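Long-range contact in retinol dehydratase (Spodoptera frugiperda, PDB 1X8K), which probably converts retinol to anhydroretinol by the sulfotransferase chemistry of its family, with a sulfated intermediate likely: residues 67-72 against 161-166. The protein carries 2 engineered substitutions. Numbering follows the deposited sequence.
Sequences FVASYQ and VKTHLP. With ANR (anhydroretinol), chain E.
The imidazole of His164 has Gln72 CB over the centre of one face, 3.8 Å from the ring centroid in a CH-pi contact. At the ring's edge the carbonyl of Ser70 meets ND1, while on the NE2 side C15 of anhydroretinol approaches near the ring plane, 3.2 Å from NE2. The aromatic ring of Phe67 has Val161 CB over the centre of one face and Thr163 CG2 at its edge; the Phe67 and Val161 side chains run side by side.

His164 ND1 donates to Ser70 O over 3.1 Å, staying in the ring plane but coming from above the carbonyl plane, and makes a weak second bond to Ser70 OG, whose stronger partner is Thr76. With CG anti to the carbonyl carbon (chi1 -68°), the ring turns to Ser70 and Gln72. Replacing His164 by an alanine removes the ring, which would probably cost Ser70 O this donor and open a gap beside Gln72 CB and C15 of anhydroretinol. Lys162, its chain extended, brings NZ to 3.3 Å from C20 of anhydroretinol.

Further toward the start of both strands, Val68 N bonds to Val161 O at 2.8 Å, and Thr163 N to Val68 O, pairing neighbouring parallel strands of the central sheet. Ligand and bound adenosine-3'-5'-diphosphate both lie close to His164, at the C-terminal strand ends where the P-loop-type sulfotransferase fold places its active site.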
ATOM      1  N   PHE A  67     -34.840   0.258  17.499  1.00 11.88           N
ATOM      2  CA  PHE A  67     -33.593   0.279  16.742  1.00 11.46           C
ATOM      3  C   PHE A  67     -33.029  -1.110  16.599  1.00 11.37           C
ATOM      4  O   PHE A  67     -33.028  -1.895  17.565  1.00 11.64           O
ATOM      5  CB  PHE A  67     -32.522   1.111  17.450  1.00 11.40           C
ATOM      6  CG  PHE A  67     -32.572   2.581  17.156  1.00 11.21           C
ATOM      7  CD1 PHE A  67     -33.582   3.379  17.672  1.00 10.86           C
ATOM      8  CD2 PHE A  67     -31.564   3.182  16.421  1.00 12.13           C
ATOM      9  CE1 PHE A  67     -33.601   4.750  17.436  1.00 11.37           C
ATOM     10  CE2 PHE A  67     -31.574   4.565  16.183  1.00 12.37           C
ATOM     11  CZ  PHE A  67     -32.595   5.348  16.686  1.00 11.14           C
ATOM     12  N   VAL A  68     -32.515  -1.403  15.406  1.00 10.76           N
ATOM     13  CA  VAL A  68     -31.691  -2.588  15.198  1.00 10.41           C
ATOM     14  C   VAL A  68     -30.267  -2.163  14.828  1.00 10.53           C
ATOM     15  O   VAL A  68     -30.057  -1.495  13.812  1.00 10.94           O
ATOM     16  CB  VAL A  68     -32.332  -3.555  14.171  1.00 10.42           C
ATOM     17  CG1 VAL A  68     -31.366  -4.701  13.764  1.00  8.76           C
ATOM     18  CG2 VAL A  68     -33.656  -4.086  14.731  1.00 10.01           C
ATOM     19  N   ALA A  69     -29.308  -2.534  15.677  1.00 10.43           N
ATOM     20  CA  ALA A  69     -27.917  -2.073  15.583  1.00 10.92           C
ATOM     21  C   ALA A  69     -26.946  -3.240  15.491  1.00 11.56           C
ATOM     22  O   ALA A  69     -27.303  -4.402  15.736  1.00 12.08           O
ATOM     23  CB  ALA A  69     -27.552  -1.169  16.775  1.00 10.32           C
ATOM     24  N   SER A  70     -25.704  -2.935  15.156  1.00 12.05           N
ATOM     25  CA  SER A  70     -24.735  -3.977  14.879  1.00 12.34           C
ATOM     26  C   SER A  70     -23.519  -3.354  14.223  1.00 12.70           C
ATOM     27  O   SER A  70     -23.636  -2.347  13.506  1.00 12.85           O
ATOM     28  CB  SER A  70     -25.358  -4.977  13.904  1.00 12.00           C
ATOM     29  OG  SER A  70     -25.715  -4.315  12.694  1.00 11.89           O
ATOM     30  N   TYR A  71     -22.347  -3.937  14.448  1.00 12.95           N
ATOM     31  CA  TYR A  71     -21.316  -3.760  13.443  1.00 13.32           C
ATOM     32  C   TYR A  71     -21.902  -4.446  12.188  1.00 14.29           C
ATOM     33  O   TYR A  71     -22.630  -5.440  12.315  1.00 15.14           O
ATOM     34  CB  TYR A  71     -19.962  -4.349  13.854  1.00 12.49           C
ATOM     35  CG  TYR A  71     -18.939  -4.027  12.821  1.00 11.44           C
ATOM     36  CD1 TYR A  71     -18.224  -2.818  12.865  1.00 11.50           C
ATOM     37  CD2 TYR A  71     -18.749  -4.868  11.730  1.00 11.10           C
ATOM     38  CE1 TYR A  71     -17.307  -2.484  11.869  1.00  9.35           C
ATOM     39  CE2 TYR A  71     -17.844  -4.548  10.730  1.00 10.53           C
ATOM     40  CZ  TYR A  71     -17.133  -3.367  10.813  1.00 10.56           C
ATOM     41  OH  TYR A  71     -16.266  -3.080   9.811  1.00 12.66           O
ATOM     42  N   GLN A  72     -21.644  -3.913  10.994  1.00 14.83           N
ATOM     43  CA  GLN A  72     -22.218  -4.498   9.768  1.00 14.98           C
ATOM     44  C   GLN A  72     -21.949  -5.992   9.609  1.00 14.83           C
ATOM     45  O   GLN A  72     -20.978  -6.499  10.151  1.00 15.15           O
ATOM     46  CB  GLN A  72     -21.692  -3.770   8.544  1.00 15.36           C
ATOM     47  CG  GLN A  72     -20.286  -4.194   8.104  1.00 15.68           C
ATOM     48  CD  GLN A  72     -19.879  -3.519   6.811  1.00 17.39           C
ATOM     49  OE1 GLN A  72     -19.406  -4.176   5.883  1.00 19.15           O
ATOM     50  NE2 GLN A  72     -20.083  -2.208   6.737  1.00 17.16           N
ATOM     51  N   VAL A 161     -35.734   1.674  12.938  1.00 14.11           N
ATOM     52  CA  VAL A 161     -34.438   2.226  12.546  1.00 13.56           C
ATOM     53  C   VAL A 161     -33.358   1.162  12.389  1.00 13.58           C
ATOM     54  O   VAL A 161     -33.178   0.322  13.254  1.00 13.89           O
ATOM     55  CB  VAL A 161     -33.953   3.352  13.514  1.00 13.71           C
ATOM     56  CG1 VAL A 161     -32.614   3.964  13.036  1.00 13.67           C
ATOM     57  CG2 VAL A 161     -35.017   4.460  13.665  1.00 13.01           C
ATOM     58  N   LYS A 162     -32.642   1.213  11.271  1.00 13.66           N
ATOM     59  CA  LYS A 162     -31.448   0.406  11.058  1.00 14.07           C
ATOM     60  C   LYS A 162     -30.253   1.323  11.232  1.00 14.30           C
ATOM     61  O   LYS A 162     -30.337   2.510  10.899  1.00 14.36           O
ATOM     62  CB  LYS A 162     -31.454  -0.172   9.632  1.00 14.45           C
ATOM     63  CG  LYS A 162     -30.252  -1.042   9.253  1.00 14.33           C
ATOM     64  CD  LYS A 162     -30.306  -1.456   7.787  1.00 15.05           C
ATOM     65  CE  LYS A 162     -28.944  -1.961   7.288  1.00 15.98           C
ATOM     66  NZ  LYS A 162     -28.939  -2.136   5.817  1.00 14.57           N
ATOM     67  N   THR A 163     -29.151   0.789  11.757  1.00 14.29           N
ATOM     68  CA  THR A 163     -27.927   1.574  11.907  1.00 14.42           C
ATOM     69  C   THR A 163     -26.732   0.709  12.240  1.00 14.75           C
ATOM     70  O   THR A 163     -26.856  -0.284  12.968  1.00 15.33           O
ATOM     71  CB  THR A 163     -28.079   2.683  12.986  1.00 14.47           C
ATOM     72  OG1 THR A 163     -26.928   3.542  12.955  1.00 14.77           O
ATOM     73  CG2 THR A 163     -28.037   2.091  14.393  1.00 13.94           C
ATOM     74  N   HIS A 164     -25.573   1.109  11.721  1.00 14.61           N
ATOM     75  CA  HIS A 164     -24.306   0.467  12.023  1.00 14.30           C
ATOM     76  C   HIS A 164     -23.451   1.421  12.881  1.00 14.44           C
ATOM     77  O   HIS A 164     -22.246   1.212  13.074  1.00 14.25           O
ATOM     78  CB  HIS A 164     -23.621   0.067  10.722  1.00 14.17           C
ATOM     79  CG  HIS A 164     -24.327  -1.036   9.976  1.00 15.81           C
ATOM     80  ND1 HIS A 164     -24.594  -2.275  10.529  1.00 16.07           N
ATOM     81  CD2 HIS A 164     -24.819  -1.083   8.714  1.00 15.91           C
ATOM     82  CE1 HIS A 164     -25.210  -3.032   9.643  1.00 14.63           C
ATOM     83  NE2 HIS A 164     -25.359  -2.334   8.533  1.00 15.40           N
ATOM     84  N   LEU A 165     -24.108   2.454  13.418  1.00 14.28           N
ATOM     85  CA  LEU A 165     -23.488   3.431  14.326  1.00 14.43           C
ATOM     86  C   LEU A 165     -23.234   2.923  15.756  1.00 14.36           C
ATOM     87  O   LEU A 165     -24.069   2.230  16.355  1.00 14.04           O
ATOM     88  CB  LEU A 165     -24.321   4.734  14.391  1.00 14.58           C
ATOM     89  CG  LEU A 165     -24.392   5.647  13.154  1.00 14.54           C
ATOM     90  CD1 LEU A 165     -25.379   6.765  13.396  1.00 14.29           C
ATOM     91  CD2 LEU A 165     -23.027   6.208  12.739  1.00 12.78           C
ATOM     92  N   PRO A 166     -22.071   3.280  16.301  1.00 14.53           N
ATOM     93  CA  PRO A 166     -21.763   3.029  17.715  1.00 14.61           C
ATOM     94  C   PRO A 166     -22.719   3.825  18.580  1.00 14.85           C
ATOM     95  O   PRO A 166     -23.262   4.820  18.087  1.00 15.37           O
ATOM     96  CB  PRO A 166     -20.355   3.604  17.869  1.00 14.58           C
ATOM     97  CG  PRO A 166     -19.806   3.653  16.509  1.00 14.30           C
ATOM     98  CD  PRO A 166     -20.952   3.926  15.599  1.00 14.46           C
TER
HETATM   99  C15 ANR E1102     -25.499  -3.144   5.454  1.00 55.03           C
HETATM  100  C14 ANR E1102     -25.192  -2.746   4.180  1.00 57.09           C
HETATM  101  C13 ANR E1102     -25.953  -2.332   3.081  1.00 57.86           C
HETATM  102  C20 ANR E1102     -27.477  -2.630   2.928  1.00 57.73           C
HETATM  103  C12 ANR E1102     -25.309  -1.614   2.079  1.00 59.00           C
HETATM  104  C11 ANR E1102     -25.785  -1.063   0.894  1.00 60.13           C
HETATM  105  C10 ANR E1102     -25.698   0.279   0.617  1.00 59.86           C
HETATM  106  C9  ANR E1102     -26.068   1.116  -0.415  1.00 59.13           C
HETATM  107  C19 ANR E1102     -27.509   1.705  -0.509  1.00 58.34           C
HETATM  108  C8  ANR E1102     -25.094   1.423  -1.346  1.00 57.73           C
HETATM  109  C7  ANR E1102     -25.189   2.251  -2.424  1.00 56.55           C
HETATM  110  C6  ANR E1102     -24.444   2.910  -3.430  1.00 55.56           C
HETATM  111  C1  ANR E1102     -22.829   2.844  -3.787  1.00 55.07           C
HETATM  112  C17 ANR E1102     -22.382   1.410  -4.221  1.00 55.75           C
HETATM  113  C18 ANR E1102     -21.903   3.472  -2.729  1.00 55.42           C
HETATM  114  C2  ANR E1102     -22.273   3.678  -4.992  1.00 53.87           C
HETATM  115  C3  ANR E1102     -23.282   4.515  -5.788  1.00 55.40           C
HETATM  116  C4  ANR E1102     -24.725   4.420  -5.276  1.00 55.18           C
HETATM  117  C5  ANR E1102     -25.247   3.713  -4.233  1.00 55.20           C
HETATM  118  C16 ANR E1102     -26.785   3.942  -4.116  1.00 54.71           C